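Local coordinates for transaminase (Bacillus megaterium, PDB 5G0A), which transfers amino groups with the help of pyridoxal-5'-phosphate, as an S-selective omega-transaminase of aminotransferase class III, at residues E37-I45 with N57-K67; E373-F381 with V390-K398. One frame throughout, in Å; residues are numbered along the deposited sequence.

Interaction 1. Residues E37-I45 with N57-K67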
# COMPACT_ATOMS: atom_id res chain seq x y z
N GLU B 37 -13.59 -42.41 -5.85
CA GLU B 37 -14.28 -42.77 -7.10
C GLU B 37 -15.71 -42.24 -7.21
O GLU B 37 -16.19 -41.96 -8.31
CB GLU B 37 -14.25 -44.32 -7.30
CG GLU B 37 -14.98 -44.85 -8.55
CD GLU B 37 -16.47 -45.04 -8.37
OE1 GLU B 37 -16.93 -45.35 -7.25
OE2 GLU B 37 -17.23 -44.87 -9.36
N SER B 38 -16.40 -42.13 -6.09
CA SER B 38 -17.78 -41.65 -6.09
C SER B 38 -18.15 -41.28 -4.67
O SER B 38 -17.39 -41.55 -3.73
CB SER B 38 -18.77 -42.69 -6.68
OG SER B 38 -18.76 -43.89 -5.92
N THR B 39 -19.29 -40.62 -4.52
CA THR B 39 -19.79 -40.27 -3.19
C THR B 39 -21.28 -40.53 -3.12
O THR B 39 -21.95 -40.67 -4.15
CB THR B 39 -19.56 -38.77 -2.91
OG1 THR B 39 -20.32 -38.01 -3.86
CG2 THR B 39 -18.08 -38.42 -3.04
N GLU B 40 -21.79 -40.56 -1.89
CA GLU B 40 -23.21 -40.78 -1.68
C GLU B 40 -23.56 -40.45 -0.24
O GLU B 40 -23.00 -41.02 0.67
CB GLU B 40 -23.55 -42.26 -1.99
CG GLU B 40 -25.00 -42.64 -1.69
CD GLU B 40 -25.23 -44.14 -1.68
OE1 GLU B 40 -24.94 -44.78 -0.64
OE2 GLU B 40 -25.72 -44.68 -2.69
N GLY B 41 -24.51 -39.54 -0.06
CA GLY B 41 -24.96 -39.13 1.27
C GLY B 41 -23.82 -38.58 2.10
O GLY B 41 -23.24 -37.56 1.75
N ASP B 42 -23.46 -39.27 3.18
CA ASP B 42 -22.32 -38.85 4.00
C ASP B 42 -21.05 -39.66 3.77
O ASP B 42 -20.09 -39.58 4.54
CB ASP B 42 -22.72 -38.82 5.48
CG ASP B 42 -23.60 -37.65 5.78
OD1 ASP B 42 -23.10 -36.50 5.79
OD2 ASP B 42 -24.81 -37.88 5.97
N TYR B 43 -21.03 -40.40 2.67
CA TYR B 43 -19.94 -41.33 2.38
C TYR B 43 -19.11 -41.00 1.12
O TYR B 43 -19.65 -40.57 0.11
CB TYR B 43 -20.49 -42.76 2.30
CG TYR B 43 -20.78 -43.32 3.67
CD1 TYR B 43 -22.01 -43.11 4.30
CD2 TYR B 43 -19.81 -44.05 4.35
CE1 TYR B 43 -22.26 -43.61 5.57
CE2 TYR B 43 -20.05 -44.55 5.62
CZ TYR B 43 -21.27 -44.34 6.21
OH TYR B 43 -21.48 -44.85 7.50
N LEU B 44 -17.80 -41.20 1.25
CA LEU B 44 -16.88 -41.22 0.12
C LEU B 44 -16.55 -42.68 -0.19
O LEU B 44 -16.37 -43.48 0.72
CB LEU B 44 -15.58 -40.49 0.48
CG LEU B 44 -15.77 -39.16 1.25
CD1 LEU B 44 -14.42 -38.54 1.59
CD2 LEU B 44 -16.70 -38.18 0.53
N ILE B 45 -16.47 -43.00 -1.48
CA ILE B 45 -16.23 -44.38 -1.90
C ILE B 45 -14.92 -44.37 -2.68
O ILE B 45 -14.78 -43.66 -3.66
CB ILE B 45 -17.40 -44.96 -2.73
CG1 ILE B 45 -18.69 -45.04 -1.90
CG2 ILE B 45 -17.07 -46.37 -3.25
CD1 ILE B 45 -19.59 -43.84 -1.98
N ASN B 57 -17.70 -33.19 6.12
CA ASN B 57 -18.61 -32.79 5.02
C ASN B 57 -17.76 -32.04 3.96
O ASN B 57 -18.14 -30.98 3.46
CB ASN B 57 -19.77 -31.92 5.56
CG ASN B 57 -20.98 -31.88 4.64
OD1 ASN B 57 -21.55 -30.82 4.41
ND2 ASN B 57 -21.42 -33.05 4.13
N GLN B 58 -16.61 -32.65 3.64
CA GLN B 58 -15.52 -32.04 2.82
C GLN B 58 -14.95 -30.78 3.48
O GLN B 58 -14.00 -30.87 4.24
CB GLN B 58 -15.95 -31.79 1.37
CG GLN B 58 -16.21 -33.13 0.64
CD GLN B 58 -14.93 -33.94 0.57
OE1 GLN B 58 -13.98 -33.55 -0.10
NE2 GLN B 58 -14.89 -35.08 1.27
N LEU B 59 -15.53 -29.63 3.16
CA LEU B 59 -15.14 -28.36 3.77
C LEU B 59 -16.39 -27.71 4.35
O LEU B 59 -16.64 -26.53 4.13
CB LEU B 59 -14.44 -27.44 2.74
CG LEU B 59 -13.12 -28.02 2.20
CD1 LEU B 59 -12.61 -27.19 1.00
CD2 LEU B 59 -12.04 -28.08 3.28
N TYR B 60 -17.18 -28.51 5.08
CA TYR B 60 -18.43 -28.04 5.69
C TYR B 60 -19.31 -27.44 4.62
O TYR B 60 -19.89 -26.38 4.80
CB TYR B 60 -18.13 -27.03 6.82
CG TYR B 60 -17.01 -27.56 7.68
CD1 TYR B 60 -17.27 -28.50 8.66
CD2 TYR B 60 -15.68 -27.19 7.44
CE1 TYR B 60 -16.24 -29.05 9.42
CE2 TYR B 60 -14.64 -27.74 8.19
CZ TYR B 60 -14.93 -28.66 9.17
OH TYR B 60 -13.93 -29.20 9.94
N CYS B 61 -19.42 -28.15 3.49
CA CYS B 61 -19.93 -27.51 2.27
C CYS B 61 -20.85 -28.37 1.41
O CYS B 61 -21.34 -27.91 0.37
CB CYS B 61 -18.76 -26.97 1.41
SG CYS B 61 -17.61 -28.24 0.83
N VAL B 62 -21.11 -29.60 1.83
CA VAL B 62 -22.00 -30.45 1.04
C VAL B 62 -23.30 -30.63 1.84
O VAL B 62 -23.70 -31.77 2.19
CB VAL B 62 -21.30 -31.78 0.69
CG1 VAL B 62 -22.07 -32.54 -0.38
CG2 VAL B 62 -19.86 -31.54 0.20
N ASN B 63 -23.93 -29.49 2.15
CA ASN B 63 -25.05 -29.42 3.12
C ASN B 63 -26.20 -30.39 2.83
O ASN B 63 -26.70 -31.07 3.73
CB ASN B 63 -25.58 -27.98 3.19
CG ASN B 63 -24.51 -26.99 3.66
OD1 ASN B 63 -23.31 -27.18 3.39
ND2 ASN B 63 -24.93 -25.94 4.37
N LEU B 64 -26.58 -30.47 1.56
CA LEU B 64 -27.72 -31.32 1.16
C LEU B 64 -27.42 -32.82 1.19
O LEU B 64 -28.34 -33.64 1.06
CB LEU B 64 -28.17 -30.92 -0.25
CG LEU B 64 -29.65 -31.15 -0.58
CD1 LEU B 64 -30.50 -30.05 0.08
CD2 LEU B 64 -29.81 -31.11 -2.09
N GLY B 65 -26.15 -33.17 1.38
CA GLY B 65 -25.68 -34.54 1.14
C GLY B 65 -25.02 -34.71 -0.22
O GLY B 65 -25.31 -33.99 -1.18
N GLN B 66 -24.12 -35.68 -0.31
CA GLN B 66 -23.39 -35.96 -1.53
C GLN B 66 -24.30 -36.57 -2.57
O GLN B 66 -25.03 -37.53 -2.26
CB GLN B 66 -22.27 -36.97 -1.25
CG GLN B 66 -21.12 -36.42 -0.42
CD GLN B 66 -20.09 -35.68 -1.25
OE1 GLN B 66 -20.21 -35.58 -2.49
NE2 GLN B 66 -19.05 -35.18 -0.59
N LYS B 67 -24.22 -36.06 -3.79
CA LYS B 67 -24.88 -36.71 -4.95
C LYS B 67 -26.37 -36.91 -4.71
O LYS B 67 -26.94 -38.01 -4.85
CB LYS B 67 -24.16 -38.02 -5.33
CG LYS B 67 -24.43 -38.52 -6.75
CD LYS B 67 -23.71 -39.83 -7.04
CE LYS B 67 -24.39 -41.03 -6.40
NZ LYS B 67 -23.38 -42.11 -6.13
O HOH W 1 -20.52 -35.75 4.89

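Interaction 2. Residues E373-F381 with V390-K398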
# COMPACT_ATOMS: atom_id res chain seq x y z
N GLU B 373 -18.33 -36.29 29.70
CA GLU B 373 -18.42 -36.89 31.04
C GLU B 373 -17.48 -38.09 31.16
O GLU B 373 -17.07 -38.46 32.27
CB GLU B 373 -19.87 -37.28 31.35
CG GLU B 373 -20.75 -36.09 31.70
CD GLU B 373 -22.23 -36.29 31.39
OE1 GLU B 373 -22.59 -37.30 30.76
OE2 GLU B 373 -23.04 -35.41 31.77
N LYS B 374 -17.11 -38.67 30.02
CA LYS B 374 -16.24 -39.85 29.97
C LYS B 374 -14.80 -39.51 29.57
O LYS B 374 -13.88 -40.31 29.81
CB LYS B 374 -16.87 -40.91 29.04
CG LYS B 374 -15.90 -41.84 28.32
CD LYS B 374 -16.52 -43.20 28.01
CE LYS B 374 -17.58 -43.13 26.93
NZ LYS B 374 -18.16 -44.48 26.63
N HIS B 375 -14.59 -38.33 28.97
CA HIS B 375 -13.28 -37.93 28.46
C HIS B 375 -12.84 -36.55 28.93
O HIS B 375 -13.34 -35.54 28.44
CB HIS B 375 -13.28 -37.93 26.92
CG HIS B 375 -13.39 -39.29 26.32
ND1 HIS B 375 -12.36 -40.20 26.35
CD2 HIS B 375 -14.41 -39.89 25.66
CE1 HIS B 375 -12.73 -41.31 25.74
NE2 HIS B 375 -13.97 -41.15 25.31
N LYS B 376 -11.86 -36.53 29.83
CA LYS B 376 -11.36 -35.28 30.41
C LYS B 376 -10.51 -34.47 29.42
O LYS B 376 -10.18 -33.31 29.68
CB LYS B 376 -10.62 -35.56 31.72
CG LYS B 376 -11.50 -36.23 32.77
CD LYS B 376 -10.79 -36.49 34.09
CE LYS B 376 -11.75 -37.19 35.05
NZ LYS B 376 -11.23 -37.29 36.45
N SER B 377 -10.19 -35.08 28.28
CA SER B 377 -9.52 -34.39 27.17
C SER B 377 -10.46 -33.41 26.45
O SER B 377 -10.00 -32.57 25.67
CB SER B 377 -8.95 -35.38 26.16
OG SER B 377 -9.98 -36.13 25.54
N ILE B 378 -11.76 -33.54 26.69
CA ILE B 378 -12.73 -32.54 26.22
C ILE B 378 -12.85 -31.46 27.30
O ILE B 378 -13.43 -31.70 28.36
CB ILE B 378 -14.12 -33.15 25.89
CG1 ILE B 378 -13.99 -34.19 24.76
CG2 ILE B 378 -15.10 -32.05 25.48
CD1 ILE B 378 -15.20 -35.09 24.60
N GLY B 379 -12.29 -30.28 27.02
CA GLY B 379 -12.39 -29.14 27.93
C GLY B 379 -13.74 -28.46 27.84
O GLY B 379 -14.35 -28.10 28.86
N ASN B 380 -14.22 -28.30 26.61
CA ASN B 380 -15.53 -27.72 26.32
C ASN B 380 -15.97 -28.07 24.90
O ASN B 380 -15.18 -28.57 24.11
CB ASN B 380 -15.52 -26.19 26.50
CG ASN B 380 -16.93 -25.61 26.57
OD1 ASN B 380 -17.83 -26.22 27.14
ND2 ASN B 380 -17.12 -24.44 25.97
N PHE B 381 -17.25 -27.85 24.61
CA PHE B 381 -17.75 -27.97 23.24
C PHE B 381 -18.92 -27.02 23.09
O PHE B 381 -19.60 -26.68 24.07
CB PHE B 381 -18.14 -29.41 22.88
CG PHE B 381 -19.40 -29.89 23.56
CD1 PHE B 381 -20.65 -29.62 23.01
CD2 PHE B 381 -19.33 -30.59 24.76
CE1 PHE B 381 -21.81 -30.05 23.64
CE2 PHE B 381 -20.49 -31.02 25.39
CZ PHE B 381 -21.73 -30.75 24.84
N VAL B 390 -15.07 -28.64 19.39
CA VAL B 390 -14.73 -29.36 20.61
C VAL B 390 -13.31 -28.94 20.99
O VAL B 390 -12.34 -29.20 20.25
CB VAL B 390 -14.78 -30.90 20.44
CG1 VAL B 390 -14.46 -31.59 21.77
CG2 VAL B 390 -16.14 -31.37 19.92
N ASP B 391 -13.19 -28.28 22.14
CA ASP B 391 -11.89 -27.85 22.63
C ASP B 391 -11.18 -29.03 23.28
O ASP B 391 -11.68 -29.62 24.24
CB ASP B 391 -12.03 -26.69 23.62
CG ASP B 391 -12.77 -25.50 23.05
OD1 ASP B 391 -12.53 -25.14 21.87
OD2 ASP B 391 -13.58 -24.89 23.78
N ILE B 392 -10.03 -29.37 22.72
CA ILE B 392 -9.23 -30.51 23.17
C ILE B 392 -8.14 -29.99 24.11
O ILE B 392 -7.44 -29.03 23.80
CB ILE B 392 -8.62 -31.27 21.96
CG1 ILE B 392 -9.72 -31.75 20.99
CG2 ILE B 392 -7.76 -32.45 22.42
CD1 ILE B 392 -10.63 -32.85 21.51
N VAL B 393 -8.01 -30.62 25.27
CA VAL B 393 -7.03 -30.21 26.27
C VAL B 393 -6.33 -31.42 26.89
O VAL B 393 -6.83 -32.54 26.81
CB VAL B 393 -7.67 -29.40 27.42
CG1 VAL B 393 -8.18 -28.05 26.93
CG2 VAL B 393 -8.78 -30.21 28.09
N ASN B 394 -5.17 -31.18 27.49
CA ASN B 394 -4.49 -32.17 28.32
C ASN B 394 -5.39 -32.49 29.51
O ASN B 394 -5.76 -31.61 30.28
CB ASN B 394 -3.14 -31.60 28.78
CG ASN B 394 -2.31 -32.61 29.57
OD1 ASN B 394 -2.84 -33.46 30.28
ND2 ASN B 394 -0.99 -32.50 29.45
N ALA B 395 -5.76 -33.77 29.64
CA ALA B 395 -6.75 -34.23 30.62
C ALA B 395 -6.41 -33.91 32.08
O ALA B 395 -7.31 -33.81 32.93
CB ALA B 395 -6.99 -35.73 30.46
N LYS B 396 -5.12 -33.76 32.37
CA LYS B 396 -4.67 -33.52 33.75
C LYS B 396 -4.60 -32.03 34.10
O LYS B 396 -4.79 -31.64 35.25
CB LYS B 396 -3.31 -34.19 33.98
CG LYS B 396 -3.25 -35.66 33.58
CD LYS B 396 -1.99 -36.36 34.07
CE LYS B 396 -2.28 -37.26 35.26
NZ LYS B 396 -1.15 -38.17 35.60
N THR B 397 -4.34 -31.20 33.09
CA THR B 397 -4.18 -29.76 33.28
C THR B 397 -5.40 -28.95 32.84
O THR B 397 -5.57 -27.80 33.25
CB THR B 397 -2.97 -29.24 32.49
OG1 THR B 397 -3.22 -29.42 31.09
CG2 THR B 397 -1.70 -29.98 32.88
N LYS B 398 -6.22 -29.55 31.98
CA LYS B 398 -7.34 -28.85 31.33
C LYS B 398 -6.90 -27.63 30.51
O LYS B 398 -7.66 -26.69 30.35
CB LYS B 398 -8.43 -28.48 32.35
CG LYS B 398 -9.20 -29.68 32.91
CD LYS B 398 -10.22 -30.23 31.92
CE LYS B 398 -10.84 -31.51 32.44
NZ LYS B 398 -11.87 -32.04 31.51

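Interaction 1. Residues E37-I45 with N57-K67
Two side-chain torsions bring Thr39 and Gln66 together beside the tight beta hairpin 38-45: Thr39 holds OG1 between its backbone N and carbonyl carbon (chi1 63°), and the Gln66 chain bends at chi2 (-84°). The side chains cross at about a right angle. Thr39 OG1 donates to Gln66 OE1 at 2.8 Å, from 51° above the amide carbonyl plane. Gln66 OE1 also accepts from Phe84 N of the second subunit, so this amide belongs to the subunit interface.

At the type II' turn between strands 38-40 and 43-45, a single antiparallel bridge reaches the chain beyond. In this hydrogen-bonded pair Gly41 N reaches Gln66 O at 3.0 Å and Gln66 N reaches Gly41 O at 2.9 Å. The Lys67 chain bends at CG-CD and wraps past Thr39 O, to which its NZ donates at 2.8 Å. A leucine in place of Gln66 would probably leave the Thr39 hydroxyl and Phe84 N of the second subunit without their shared acceptor.

Leu44 packs its CD1 methyl on Gln58 NE2 at 3.5 Å. Gln58 OE1 turns to Trp86 N of the second subunit. Asp42 OD1 is hydrogen-bonded to Ser446 OG, and Asn57 OD1 to Arg277. One water joins the two residues, donating to Asp42 OD1 at 2.8 Å and accepting from Asn57 ND2 at 2.9 Å.

Interaction 2. Residues E373-F381 with V390-K398
In the hairpin of strands 378-384 and 387-392, Asn380 and Asp391 lay their amide and carboxylate side by side, pointing the same way, with the two planes 43° apart. The nearest side-chain atoms are Asn380 CB and Asp391 OD2, 3.6 Å apart. The other flat group is the His375 ring, just before the strand. Lys374 CG sits 3.5 Å above one face of the His375 ring, offset toward its rim. At the ring edge ND1 is hydrogen-bonded to Glu469 and NE2 to Asp462, which ties the 375-378 turn to helix 451-468 and the residue just after it.

Strand 440-443 completes a three-stranded antiparallel sheet. The pairing is uneven. Ile378 faces Ile392 and Phe381 faces Val390, so Gly379 and Asn380 together stand against Asp391. Asp391 serves both: Gly379 N donates to Asp391 O at 2.9 Å, and Asp391 N donates to Asn380 O at 2.8 Å. Asn380 N is buried here and finds no partner.

Ile378, Phe381, Val390 and Ile392 share one face of the sheet. Ile378 CG2 touches Val390 CG1 at 3.8 Å. Phe381 meets Val390 through CB, not through its ring. Its chi1 of 72° carries the ring away from strand 387-392, against Arg365, Leu368 and Gln372 of helix 353-374.

Past the sheet, Val393 N still reaches Ser377 O at 2.8 Å. Ser377 OG is hydrogen-bonded to Glu469. The loop after Val393 then curls back over Lys376, with the Ala395 and Lys376 CB atoms in contact. The Lys398 chain bends at chi2 (-76°), and its NZ donates to Lys376 O at 2.8 Å.

How the interactions relate
From the N terminus, interaction 1 comes first. It closes an 11-residue link between its segments, which carries strand 51-54, and ties the early hairpin to the loop that ends at Lys67, both at the interface with the second subunit. The chain then builds the seven-stranded sheet and the helices around it. At the end of helix 353-374 interaction 2 opens; it closes the eight-residue link around the hairpin turn within the three-stranded sheet. The two contacts are in series, neither nested nor crossed. The centres of interactions 1 and 2 are about 29 Å apart and their nearest atoms about 10 Å. Strand 431-432 runs beside strand 51-54 and completes the sheet of interaction 1.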